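Local coordinates for protein glucosamine kinase (Streptacidiphilus jiangxiensis, PDB 6HWJ) that catalyses the ATP- and magnesium-dependent phosphorylation of D-glucosamine to D-glucosamine 6-phosphate and, to a lesser extent, acts on glucose, at residues Leu210-Asp213 and Gln214-Pro218; Ala372-Ser375 and Phe376-Ala379. One frame throughout, in Å; residues are numbered along the deposited sequence.

Following the chain from the N terminus, interaction 1 comes first, at the start of helix 212-234, and closes a single helical turn at Thr211-Gln214. Interaction 2 follows about 150 residues later, midway along helix 362-386, and again closes one turn, from Arg374 to Asp378. The two are therefore in series and neither encloses nor crosses the other. In space their centres lie about 12 Å apart, and Leu216 joins them: its CD2 packs 3.4 Å from Ala372 N and 3.9 Å from Ser375 OG. That contact, with Ala372 on Ala219 and Ala379 on Thr224, ties helix 212-234 to helix 362-386.

Interaction 1. Residues Leu210-Asp213 and Gln214-Pro218; sequences LTMD and QALLP
Thr211 and Gln214 grip each other through two reciprocal bonds. Gln214 N donates to Thr211 OG1 at 3.1 Å. In return Thr211 N donates to Gln214 OE1 at 2.9 Å, nearly straight at 169°. Thr211 N stands 21° out of the carbonyl plane of the Gln214 amide. Thr211 OG1 lies between its own backbone N and carbonyl carbon (chi1 63°), which turns the hydroxyl oxygen to face the first turn of the helix. With CG beside its own backbone N, the Gln214 chain runs extended past that hydroxyl, its CG 3.3 Å from Thr211 OG1. This pairing is a capping box with Thr211 as N-cap of helix 212-234: two backbone N-H groups that precede the regular helical bonding are satisfied by side chains. Helical bonding follows, with Ala215 N on Thr211 O at 2.9 Å and a more bent bond from Leu216 N to Met212 O at 2.8 Å; the next bonds are weak, and the helix kinks at Pro218, whose N has no bond to the turn before. On another side of the turn Met212 CG lies against Leu216 CD1 at 3.6 Å, and the bends beyond it bring SD to 4.0 Å from Leu216 CG. Farther out, Trp368 of helix 362-386 touches both Met212 and Leu216, and its NE1 is hydrogen-bonded to Ala215 O. Arg204 and Leu205 of helix 194-207 pack on Leu210 and Ala215 respectively.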
ATOM      1  N   LEU A 210      -7.847  28.475  -8.826  1.00 40.39           N
ATOM      2  CA  LEU A 210      -8.948  27.786  -8.175  1.00 39.43           C
ATOM      3  C   LEU A 210      -9.349  28.576  -6.935  1.00 37.32           C
ATOM      4  O   LEU A 210      -8.525  29.243  -6.319  1.00 35.33           O
ATOM      5  CB  LEU A 210      -8.571  26.366  -7.760  1.00 39.39           C
ATOM      6  CG  LEU A 210      -8.224  25.366  -8.857  1.00 39.37           C
ATOM      7  CD1 LEU A 210      -7.762  24.071  -8.211  1.00 40.78           C
ATOM      8  CD2 LEU A 210      -9.403  25.102  -9.759  1.00 38.78           C
ATOM      9  N   THR A 211     -10.624  28.506  -6.588  1.00 35.70           N
ATOM     10  CA  THR A 211     -11.089  29.043  -5.324  1.00 34.18           C
ATOM     11  C   THR A 211     -10.772  28.065  -4.202  1.00 34.48           C
ATOM     12  O   THR A 211     -10.494  26.887  -4.437  1.00 31.62           O
ATOM     13  CB  THR A 211     -12.594  29.270  -5.356  1.00 34.95           C
ATOM     14  OG1 THR A 211     -13.240  28.007  -5.535  1.00 30.56           O
ATOM     15  CG2 THR A 211     -12.956  30.197  -6.498  1.00 36.05           C
ATOM     16  N   MET A 212     -10.836  28.570  -2.965  1.00 30.41           N
ATOM     17  CA  MET A 212     -10.676  27.696  -1.813  1.00 33.86           C
ATOM     18  C   MET A 212     -11.668  26.543  -1.860  1.00 31.25           C
ATOM     19  O   MET A 212     -11.303  25.386  -1.623  1.00 28.09           O
ATOM     20  CB  MET A 212     -10.848  28.505  -0.516  1.00 34.14           C
ATOM     21  CG  MET A 212     -10.579  27.712   0.751  1.00 32.27           C
ATOM     22  SD  MET A 212      -8.906  27.072   0.855  1.00 36.56           S
ATOM     23  CE  MET A 212      -7.973  28.560   1.181  1.00 33.63           C
ATOM     24  N   ASP A 213     -12.936  26.834  -2.185  1.00 33.38           N
ATOM     25  CA  ASP A 213     -13.940  25.773  -2.265  1.00 32.75           C
ATOM     26  C   ASP A 213     -13.513  24.692  -3.247  1.00 34.47           C
ATOM     27  O   ASP A 213     -13.620  23.493  -2.960  1.00 33.45           O
ATOM     28  CB  ASP A 213     -15.291  26.356  -2.676  1.00 40.08           C
ATOM     29  CG  ASP A 213     -16.346  25.298  -2.840  1.00 37.07           C
ATOM     30  OD1 ASP A 213     -16.804  24.768  -1.808  1.00 37.28           O
ATOM     31  OD2 ASP A 213     -16.696  24.971  -3.999  1.00 37.99           O
ATOM     32  N   GLN A 214     -13.041  25.098  -4.426  1.00 33.35           N
ATOM     33  CA  GLN A 214     -12.647  24.132  -5.434  1.00 29.50           C
ATOM     34  C   GLN A 214     -11.433  23.338  -4.978  1.00 28.11           C
ATOM     35  O   GLN A 214     -11.349  22.128  -5.217  1.00 25.08           O
ATOM     36  CB  GLN A 214     -12.343  24.839  -6.751  1.00 31.23           C
ATOM     37  CG  GLN A 214     -13.584  25.373  -7.427  1.00 32.85           C
ATOM     38  CD  GLN A 214     -13.254  26.352  -8.529  1.00 42.42           C
ATOM     39  OE1 GLN A 214     -12.246  27.067  -8.474  1.00 39.32           O
ATOM     40  NE2 GLN A 214     -14.115  26.398  -9.542  1.00 46.91           N
ATOM     41  N   ALA A 215     -10.484  24.013  -4.332  1.00 25.13           N
ATOM     42  CA  ALA A 215      -9.277  23.317  -3.885  1.00 28.72           C
ATOM     43  C   ALA A 215      -9.541  22.429  -2.676  1.00 27.94           C
ATOM     44  O   ALA A 215      -8.757  21.506  -2.423  1.00 25.38           O
ATOM     45  CB  ALA A 215      -8.180  24.317  -3.566  1.00 27.85           C
ATOM     46  N   LEU A 216     -10.619  22.671  -1.942  1.00 27.33           N
ATOM     47  CA  LEU A 216     -10.960  21.838  -0.796  1.00 29.34           C
ATOM     48  C   LEU A 216     -11.752  20.589  -1.181  1.00 27.58           C
ATOM     49  O   LEU A 216     -11.749  19.605  -0.434  1.00 28.58           O
ATOM     50  CB  LEU A 216     -11.764  22.639   0.224  1.00 28.10           C
ATOM     51  CG  LEU A 216     -10.981  23.668   1.033  1.00 30.74           C
ATOM     52  CD1 LEU A 216     -11.894  24.547   1.849  1.00 33.70           C
ATOM     53  CD2 LEU A 216      -9.947  22.965   1.961  1.00 32.36           C
ATOM     54  N   LEU A 217     -12.415  20.589  -2.320  1.00 27.10           N
ATOM     55  CA  LEU A 217     -13.271  19.452  -2.657  1.00 26.87           C
ATOM     56  C   LEU A 217     -12.515  18.132  -2.654  1.00 25.00           C
ATOM     57  O   LEU A 217     -13.040  17.147  -2.097  1.00 26.92           O
ATOM     58  CB  LEU A 217     -13.960  19.699  -4.008  1.00 28.18           C
ATOM     59  CG  LEU A 217     -14.790  18.528  -4.545  1.00 28.95           C
ATOM     60  CD1 LEU A 217     -15.926  18.169  -3.607  1.00 29.52           C
ATOM     61  CD2 LEU A 217     -15.329  18.875  -5.950  1.00 33.25           C
ATOM     62  N   PRO A 218     -11.314  18.019  -3.233  1.00 27.35           N
ATOM     63  CA  PRO A 218     -10.624  16.715  -3.188  1.00 28.18           C
ATOM     64  C   PRO A 218     -10.398  16.203  -1.771  1.00 28.97           C
ATOM     65  O   PRO A 218     -10.438  14.987  -1.538  1.00 27.48           O
ATOM     66  CB  PRO A 218      -9.290  16.989  -3.910  1.00 25.65           C
ATOM     67  CG  PRO A 218      -9.621  18.165  -4.822  1.00 28.90           C
ATOM     68  CD  PRO A 218     -10.565  19.012  -4.015  1.00 27.60           C
TER

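Interaction 2. Residues Ala372-Ser375 and Phe376-Ala379; sequences AQRS and FLDA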
ATOM      1  N   ALA A 372      -8.421  21.812   4.790  1.00 27.84           N
ATOM      2  CA  ALA A 372      -8.455  20.509   4.126  1.00 30.35           C
ATOM      3  C   ALA A 372      -8.551  19.376   5.142  1.00 33.39           C
ATOM      4  O   ALA A 372      -9.276  18.392   4.929  1.00 28.99           O
ATOM      5  CB  ALA A 372      -7.215  20.331   3.243  1.00 29.52           C
ATOM      6  N   GLN A 373      -7.847  19.508   6.276  1.00 33.67           N
ATOM      7  CA  GLN A 373      -7.954  18.497   7.318  1.00 33.09           C
ATOM      8  C   GLN A 373      -9.359  18.448   7.891  1.00 31.95           C
ATOM      9  O   GLN A 373      -9.893  17.362   8.116  1.00 30.71           O
ATOM     10  CB  GLN A 373      -6.884  18.753   8.394  1.00 38.70           C
ATOM     11  CG  GLN A 373      -5.453  18.523   7.813  1.00 51.93           C
ATOM     12  CD  GLN A 373      -4.308  18.803   8.789  1.00 58.30           C
ATOM     13  OE1 GLN A 373      -4.101  18.073   9.751  1.00 59.38           O
ATOM     14  NE2 GLN A 373      -3.545  19.854   8.516  1.00 61.16           N
ATOM     15  N   ARG A 374      -9.992  19.616   8.099  1.00 32.60           N
ATOM     16  CA  ARG A 374     -11.373  19.643   8.553  1.00 36.46           C
ATOM     17  C   ARG A 374     -12.326  19.082   7.497  1.00 34.76           C
ATOM     18  O   ARG A 374     -13.246  18.318   7.831  1.00 30.06           O
ATOM     19  CB  ARG A 374     -11.761  21.072   8.926  1.00 47.78           C
ATOM     20  CG  ARG A 374     -13.218  21.247   9.372  1.00 63.18           C
ATOM     21  CD  ARG A 374     -13.594  20.256  10.471  1.00 77.88           C
ATOM     22  NE  ARG A 374     -12.655  20.296  11.589  1.00 89.05           N
ATOM     23  CZ  ARG A 374     -12.546  19.350  12.516  1.00 96.38           C
ATOM     24  NH1 ARG A 374     -11.657  19.480  13.490  1.00 99.54           N
ATOM     25  NH2 ARG A 374     -13.319  18.274  12.469  1.00 98.63           N
ATOM     26  N   SER A 375     -12.121  19.444   6.219  1.00 33.46           N
ATOM     27  CA  SER A 375     -12.971  18.914   5.155  1.00 36.11           C
ATOM     28  C   SER A 375     -12.880  17.396   5.072  1.00 32.39           C
ATOM     29  O   SER A 375     -13.896  16.719   4.891  1.00 32.96           O
ATOM     30  CB  SER A 375     -12.592  19.532   3.800  1.00 37.03           C
ATOM     31  OG  SER A 375     -12.705  20.948   3.824  1.00 41.35           O
ATOM     32  N   PHE A 376     -11.667  16.850   5.174  1.00 28.06           N
ATOM     33  CA  PHE A 376     -11.487  15.407   5.126  1.00 30.26           C
ATOM     34  C   PHE A 376     -12.218  14.723   6.268  1.00 27.74           C
ATOM     35  O   PHE A 376     -13.001  13.796   6.049  1.00 29.22           O
ATOM     36  CB  PHE A 376      -9.992  15.058   5.177  1.00 28.36           C
ATOM     37  CG  PHE A 376      -9.719  13.583   5.180  1.00 27.22           C
ATOM     38  CD1 PHE A 376      -9.779  12.857   6.356  1.00 27.49           C
ATOM     39  CD2 PHE A 376      -9.418  12.920   4.000  1.00 26.99           C
ATOM     40  CE1 PHE A 376      -9.555  11.501   6.354  1.00 28.87           C
ATOM     41  CE2 PHE A 376      -9.157  11.573   4.002  1.00 27.69           C
ATOM     42  CZ  PHE A 376      -9.246  10.854   5.177  1.00 28.47           C
ATOM     43  N   LEU A 377     -11.956  15.160   7.508  1.00 31.68           N
ATOM     44  CA  LEU A 377     -12.567  14.526   8.673  1.00 33.69           C
ATOM     45  C   LEU A 377     -14.091  14.634   8.660  1.00 34.81           C
ATOM     46  O   LEU A 377     -14.788  13.671   9.004  1.00 32.42           O
ATOM     47  CB  LEU A 377     -12.008  15.157   9.948  1.00 36.39           C
ATOM     48  CG  LEU A 377     -10.567  14.808  10.292  1.00 39.94           C
ATOM     49  CD1 LEU A 377     -10.093  15.616  11.487  1.00 42.68           C
ATOM     50  CD2 LEU A 377     -10.416  13.311  10.564  1.00 42.92           C
ATOM     51  N   ASP A 378     -14.630  15.807   8.303  1.00 34.03           N
ATOM     52  CA  ASP A 378     -16.083  15.960   8.252  1.00 35.83           C
ATOM     53  C   ASP A 378     -16.703  15.001   7.242  1.00 31.58           C
ATOM     54  O   ASP A 378     -17.687  14.309   7.540  1.00 29.47           O
ATOM     55  CB  ASP A 378     -16.447  17.408   7.921  1.00 46.89           C
ATOM     56  CG  ASP A 378     -16.147  18.358   9.064  1.00 62.05           C
ATOM     57  OD1 ASP A 378     -15.745  17.889  10.153  1.00 67.29           O
ATOM     58  OD2 ASP A 378     -16.311  19.580   8.875  1.00 69.24           O
ATOM     59  N   ALA A 379     -16.131  14.938   6.035  1.00 28.66           N
ATOM     60  CA  ALA A 379     -16.630  14.005   5.030  1.00 28.35           C
ATOM     61  C   ALA A 379     -16.478  12.566   5.494  1.00 27.87           C
ATOM     62  O   ALA A 379     -17.387  11.746   5.319  1.00 28.20           O
ATOM     63  CB  ALA A 379     -15.893  14.234   3.709  1.00 28.81           C
TER
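The Arg374 guanidinium has Leu377 CD1 over one face and Asp378 OD1 at its edge, near its own plane. The carboxylate of Asp378 does not lie flush with it, for the two planes are turned 38° apart, and a single oxygen makes the approach: Arg374 NH2 reaches Asp378 OD1 at 3.4 Å. At 174° this bond is almost straight, but its length makes it weak as a hydrogen bond, and it is the single polar link of an i to i+4 salt bridge. Bends at chi2 and chi3 curl the arginine forward, towards the C-terminal end of the helix and Asp378, so that the aliphatic CD lies across the carboxylate, 3.2 Å from both Asp378 OD1 and OD2. Beneath the pair runs regular alpha-helical bonding, for example Asp378 N to Arg374 O at 2.9 Å and Leu377 N to Gln373 O at 3.1 Å. The other sides of this turn of helix 362-386 meet the fold: Phe376 packs on Val339, Met342 and Thr343 of helix 335-356 and on Thr226 of helix 212-234. Ser375 OG is bonded to Ala371 O within its own helix, and Gln373 OE1 to Arg402. Arg374 and Asp378 are both exposed, so their long, one-oxygen ion pair probably adds modest electrostatic attraction along the helix surface, the turn itself being held by its shorter backbone bonds.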